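Vitamin B12-binding protein (Vibrio cholerae O395, PDB 5YSC) binds vitamin B12 in the periplasm and probably delivers it to the membrane subunit BtuC of the BtuCDF ABC importer. Local coordinates at residues P154-Q160 with Q207-T213. Numbering follows the deposited sequence.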
ATOM      1  N   PRO A 154      12.109  -1.996  19.239  1.00 37.19           N
ATOM      2  CA  PRO A 154      11.983  -0.793  18.408  1.00 34.35           C
ATOM      3  C   PRO A 154      13.243  -0.504  17.620  1.00 29.65           C
ATOM      4  O   PRO A 154      14.345  -0.424  18.168  1.00 32.40           O
ATOM      5  CB  PRO A 154      11.712   0.315  19.428  1.00 34.69           C
ATOM      6  CG  PRO A 154      11.122  -0.397  20.587  1.00 38.59           C
ATOM      7  CD  PRO A 154      11.825  -1.701  20.656  1.00 38.74           C
ATOM      8  N   ILE A 155      13.062  -0.334  16.318  1.00 25.23           N
ATOM      9  CA  ILE A 155      14.149   0.024  15.431  1.00 24.60           C
ATOM     10  C   ILE A 155      13.768   1.263  14.645  1.00 22.56           C
ATOM     11  O   ILE A 155      12.674   1.344  14.113  1.00 21.54           O
ATOM     12  CB  ILE A 155      14.453  -1.100  14.432  1.00 28.56           C
ATOM     13  CG1 ILE A 155      14.785  -2.399  15.163  1.00 28.71           C
ATOM     14  CG2 ILE A 155      15.585  -0.692  13.521  1.00 28.26           C
ATOM     15  CD1 ILE A 155      16.196  -2.463  15.645  1.00 29.23           C
ATOM     16  N   ARG A 156      14.683   2.223  14.578  1.00 23.33           N
ATOM     17  CA  ARG A 156      14.466   3.459  13.831  1.00 22.98           C
ATOM     18  C   ARG A 156      14.823   3.247  12.363  1.00 23.34           C
ATOM     19  O   ARG A 156      15.981   3.007  12.033  1.00 20.10           O
ATOM     20  CB  ARG A 156      15.294   4.598  14.436  1.00 27.68           C
ATOM     21  CG  ARG A 156      14.982   4.813  15.909  1.00 29.35           C
ATOM     22  CD  ARG A 156      15.965   5.784  16.586  1.00 33.41           C
ATOM     23  NE  ARG A 156      15.938   7.072  15.908  1.00 36.05           N
ATOM     24  CZ  ARG A 156      16.926   7.593  15.192  1.00 34.97           C
ATOM     25  NH1 ARG A 156      18.096   6.972  15.087  1.00 34.70           N
ATOM     26  NH2 ARG A 156      16.742   8.777  14.607  1.00 34.74           N
ATOM     27  N   TYR A 157      13.840   3.393  11.481  1.00 23.88           N
ATOM     28  CA  TYR A 157      14.048   3.162  10.061  1.00 22.10           C
ATOM     29  C   TYR A 157      13.752   4.419   9.237  1.00 21.31           C
ATOM     30  O   TYR A 157      13.003   5.319   9.631  1.00 20.04           O
ATOM     31  CB  TYR A 157      13.181   1.978   9.554  1.00 17.91           C
ATOM     32  CG  TYR A 157      11.727   2.319   9.447  1.00 17.93           C
ATOM     33  CD1 TYR A 157      10.875   2.160  10.534  1.00 20.35           C
ATOM     34  CD2 TYR A 157      11.207   2.855   8.262  1.00 18.18           C
ATOM     35  CE1 TYR A 157       9.536   2.509  10.450  1.00 18.19           C
ATOM     36  CE2 TYR A 157       9.887   3.222   8.174  1.00 16.60           C
ATOM     37  CZ  TYR A 157       9.052   3.027   9.282  1.00 17.08           C
ATOM     38  OH  TYR A 157       7.732   3.390   9.250  1.00 17.62           O
ATOM     39  N   PHE A 158      14.377   4.449   8.070  1.00 17.88           N
ATOM     40  CA  PHE A 158      14.060   5.350   6.983  1.00 18.53           C
ATOM     41  C   PHE A 158      13.536   4.517   5.823  1.00 16.62           C
ATOM     42  O   PHE A 158      14.199   3.556   5.427  1.00 16.86           O
ATOM     43  CB  PHE A 158      15.329   6.096   6.600  1.00 19.99           C
ATOM     44  CG  PHE A 158      15.201   6.924   5.369  1.00 21.14           C
ATOM     45  CD1 PHE A 158      14.145   7.811   5.218  1.00 22.17           C
ATOM     46  CD2 PHE A 158      16.144   6.832   4.356  1.00 18.68           C
ATOM     47  CE1 PHE A 158      14.041   8.596   4.084  1.00 21.18           C
ATOM     48  CE2 PHE A 158      16.024   7.584   3.216  1.00 23.52           C
ATOM     49  CZ  PHE A 158      14.961   8.467   3.077  1.00 21.77           C
ATOM     50  N   TYR A 159      12.355   4.866   5.279  1.00 17.23           N
ATOM     51  CA  TYR A 159      11.845   4.225   4.060  1.00 16.21           C
ATOM     52  C   TYR A 159      11.718   5.229   2.936  1.00 18.53           C
ATOM     53  O   TYR A 159      10.885   6.147   2.998  1.00 18.98           O
ATOM     54  CB  TYR A 159      10.491   3.545   4.289  1.00 15.91           C
ATOM     55  CG  TYR A 159       9.916   2.951   3.003  1.00 16.34           C
ATOM     56  CD1 TYR A 159      10.697   2.183   2.157  1.00 15.71           C
ATOM     57  CD2 TYR A 159       8.611   3.187   2.641  1.00 16.08           C
ATOM     58  CE1 TYR A 159      10.187   1.656   0.984  1.00 15.54           C
ATOM     59  CE2 TYR A 159       8.070   2.657   1.481  1.00 14.72           C
ATOM     60  CZ  TYR A 159       8.864   1.908   0.652  1.00 17.57           C
ATOM     61  OH  TYR A 159       8.336   1.392  -0.507  1.00 18.18           O
ATOM     62  N   GLN A 160      12.523   5.008   1.912  1.00 19.86           N
ATOM     63  CA  GLN A 160      12.611   5.816   0.715  1.00 25.87           C
ATOM     64  C   GLN A 160      11.655   5.321  -0.382  1.00 22.82           C
ATOM     65  O   GLN A 160      11.757   4.176  -0.825  1.00 21.58           O
ATOM     66  CB  GLN A 160      14.063   5.704   0.245  1.00 30.77           C
ATOM     67  CG  GLN A 160      14.516   6.774  -0.597  1.00 33.55           C
ATOM     68  CD  GLN A 160      16.001   6.708  -0.775  1.00 31.39           C
ATOM     69  OE1 GLN A 160      16.688   5.794  -0.266  1.00 29.90           O
ATOM     70  NE2 GLN A 160      16.520   7.687  -1.476  1.00 36.99           N
ATOM     71  N   GLN A 207      20.261   9.666  11.299  1.00 34.29           N
ATOM     72  CA  GLN A 207      20.961   8.463  11.749  1.00 31.29           C
ATOM     73  C   GLN A 207      20.057   7.232  11.828  1.00 29.81           C
ATOM     74  O   GLN A 207      20.067   6.521  12.836  1.00 30.64           O
ATOM     75  CB  GLN A 207      21.598   8.717  13.127  1.00 41.25           C
ATOM     76  CG  GLN A 207      22.854   7.902  13.390  1.00 46.25           C
ATOM     77  CD  GLN A 207      23.932   8.206  12.380  1.00 51.93           C
ATOM     78  OE1 GLN A 207      23.868   9.222  11.679  1.00 52.26           O
ATOM     79  NE2 GLN A 207      24.912   7.313  12.269  1.00 53.98           N
ATOM     80  N   PRO A 208      19.311   6.909  10.773  1.00 26.03           N
ATOM     81  CA  PRO A 208      18.459   5.718  10.822  1.00 22.72           C
ATOM     82  C   PRO A 208      19.277   4.459  11.058  1.00 23.96           C
ATOM     83  O   PRO A 208      20.362   4.300  10.511  1.00 25.85           O
ATOM     84  CB  PRO A 208      17.795   5.697   9.442  1.00 21.67           C
ATOM     85  CG  PRO A 208      18.744   6.449   8.563  1.00 24.46           C
ATOM     86  CD  PRO A 208      19.342   7.522   9.439  1.00 29.24           C
ATOM     87  N   GLN A 209      18.731   3.545  11.842  1.00 21.41           N
ATOM     88  CA  GLN A 209      19.376   2.245  12.039  1.00 23.01           C
ATOM     89  C   GLN A 209      19.282   1.373  10.789  1.00 21.64           C
ATOM     90  O   GLN A 209      20.212   0.611  10.492  1.00 21.30           O
ATOM     91  CB  GLN A 209      18.735   1.535  13.225  1.00 23.66           C
ATOM     92  CG  GLN A 209      19.150   2.125  14.563  1.00 25.50           C
ATOM     93  CD  GLN A 209      18.360   1.536  15.688  1.00 26.30           C
ATOM     94  OE1 GLN A 209      17.205   1.898  15.918  1.00 25.44           O
ATOM     95  NE2 GLN A 209      18.964   0.594  16.391  1.00 27.86           N
ATOM     96  N   VAL A 210      18.186   1.508  10.042  1.00 21.99           N
ATOM     97  CA  VAL A 210      17.907   0.740   8.834  1.00 19.38           C
ATOM     98  C   VAL A 210      17.416   1.710   7.768  1.00 19.90           C
ATOM     99  O   VAL A 210      16.644   2.626   8.074  1.00 18.76           O
ATOM    100  CB  VAL A 210      16.831  -0.331   9.087  1.00 19.62           C
ATOM    101  CG1 VAL A 210      16.541  -1.039   7.789  1.00 18.38           C
ATOM    102  CG2 VAL A 210      17.260  -1.323  10.149  1.00 17.43           C
ATOM    103  N   ILE A 211      17.870   1.523   6.526  1.00 16.98           N
ATOM    104  CA  ILE A 211      17.317   2.210   5.360  1.00 16.69           C
ATOM    105  C   ILE A 211      16.631   1.188   4.458  1.00 15.66           C
ATOM    106  O   ILE A 211      17.250   0.204   4.045  1.00 15.61           O
ATOM    107  CB  ILE A 211      18.403   2.972   4.593  1.00 17.56           C
ATOM    108  CG1 ILE A 211      18.924   4.118   5.481  1.00 19.45           C
ATOM    109  CG2 ILE A 211      17.833   3.527   3.307  1.00 17.14           C
ATOM    110  CD1 ILE A 211      20.165   4.824   4.953  1.00 21.31           C
ATOM    111  N   PHE A 212      15.369   1.440   4.141  1.00 14.99           N
ATOM    112  CA  PHE A 212      14.620   0.660   3.169  1.00 15.83           C
ATOM    113  C   PHE A 212      14.460   1.445   1.876  1.00 16.83           C
ATOM    114  O   PHE A 212      14.178   2.652   1.903  1.00 16.53           O
ATOM    115  CB  PHE A 212      13.250   0.284   3.718  1.00 12.96           C
ATOM    116  CG  PHE A 212      13.300  -0.744   4.829  1.00 13.77           C
ATOM    117  CD1 PHE A 212      13.884  -1.981   4.631  1.00 15.44           C
ATOM    118  CD2 PHE A 212      12.813  -0.434   6.081  1.00 14.98           C
ATOM    119  CE1 PHE A 212      13.913  -2.885   5.630  1.00 14.18           C
ATOM    120  CE2 PHE A 212      12.859  -1.335   7.117  1.00 13.49           C
ATOM    121  CZ  PHE A 212      13.413  -2.577   6.888  1.00 14.55           C
ATOM    122  N   THR A 213      14.608   0.757   0.746  1.00 15.08           N
ATOM    123  CA  THR A 213      14.575   1.405  -0.556  1.00 17.24           C
ATOM    124  C   THR A 213      13.947   0.430  -1.566  1.00 18.67           C
ATOM    125  O   THR A 213      13.241  -0.508  -1.183  1.00 17.73           O
ATOM    126  CB  THR A 213      15.998   1.881  -0.925  1.00 19.49           C
ATOM    127  OG1 THR A 213      15.962   2.720  -2.100  1.00 21.33           O
ATOM    128  CG2 THR A 213      16.946   0.655  -1.161  1.00 20.89           C
TER
HETATM  129  O   HOH W   1      15.488   1.769  18.130  1.00 44.01           O
HETATM  130  O   HOH W   2      10.188  -0.031  -2.093  1.00 19.43           O
HETATM  131  O   HOH W   3      18.235   4.099  -1.839  1.00 24.70           O
HETATM  132  O   HOH W   4      13.709   4.254  -3.415  1.00 25.79           O
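Phe-158 and Phe-212 join two parallel strands of a sheet. Backbone hydrogen bonds run from Phe-158 N to Val-210 O, Phe-212 N to Phe-158 O (2.7 Å) and Gln-160 N to Phe-212 O (2.9 Å).

At the start of the strand pair a side chain stands in for the backbone. Gln-209 carries CG beside its own backbone N (chi1 -74°) and runs extended to Arg-156. Gln-209 OE1 accepts Arg-156 N at 2.9 Å; the N-H points straight at the oxygen but is tilted 31° from the amide's carbonyl plane. Water 1 also donates to OE1. Arg-156 O receives Gln-209 N, with a weak second bond from Val-210 N. The Arg-156 chain bends at chi3 (58°), bringing NH1 to Gln-207 O in a weak bond; NH2 binds Lys-206 O, so the guanidinium sits at the C-terminal end of helix 200-206.

On one face of the sheet, Tyr-159 CD1 presses on Phe-212 CB at 3.5 Å, the two side chains crossing near a right angle. The Phe-212 ring has Val-210 CG1 over one face, offset toward the rim, and its CE2 meets Tyr-157 CB. Tyr-159 OH bonds Asn-248, and water 2 links it to Thr-213 O. Ile-155 CG2 meets Val-210 CG2 at 3.8 Å. On the other face, Phe-158 sets CB against Pro-208 CB and CD2 against Ile-211 CG2 (3.9 Å). Water 3 bridges Gln-160 OE1, also held by Trp-224, to Thr-213 OG1.

Strand order 184-186, 155-159, 210-213, 239-241 marks one of two alpha/beta lobes, with cyanocobalamin between them. Helix 254-267 packs on Ile-155 and Phe-212.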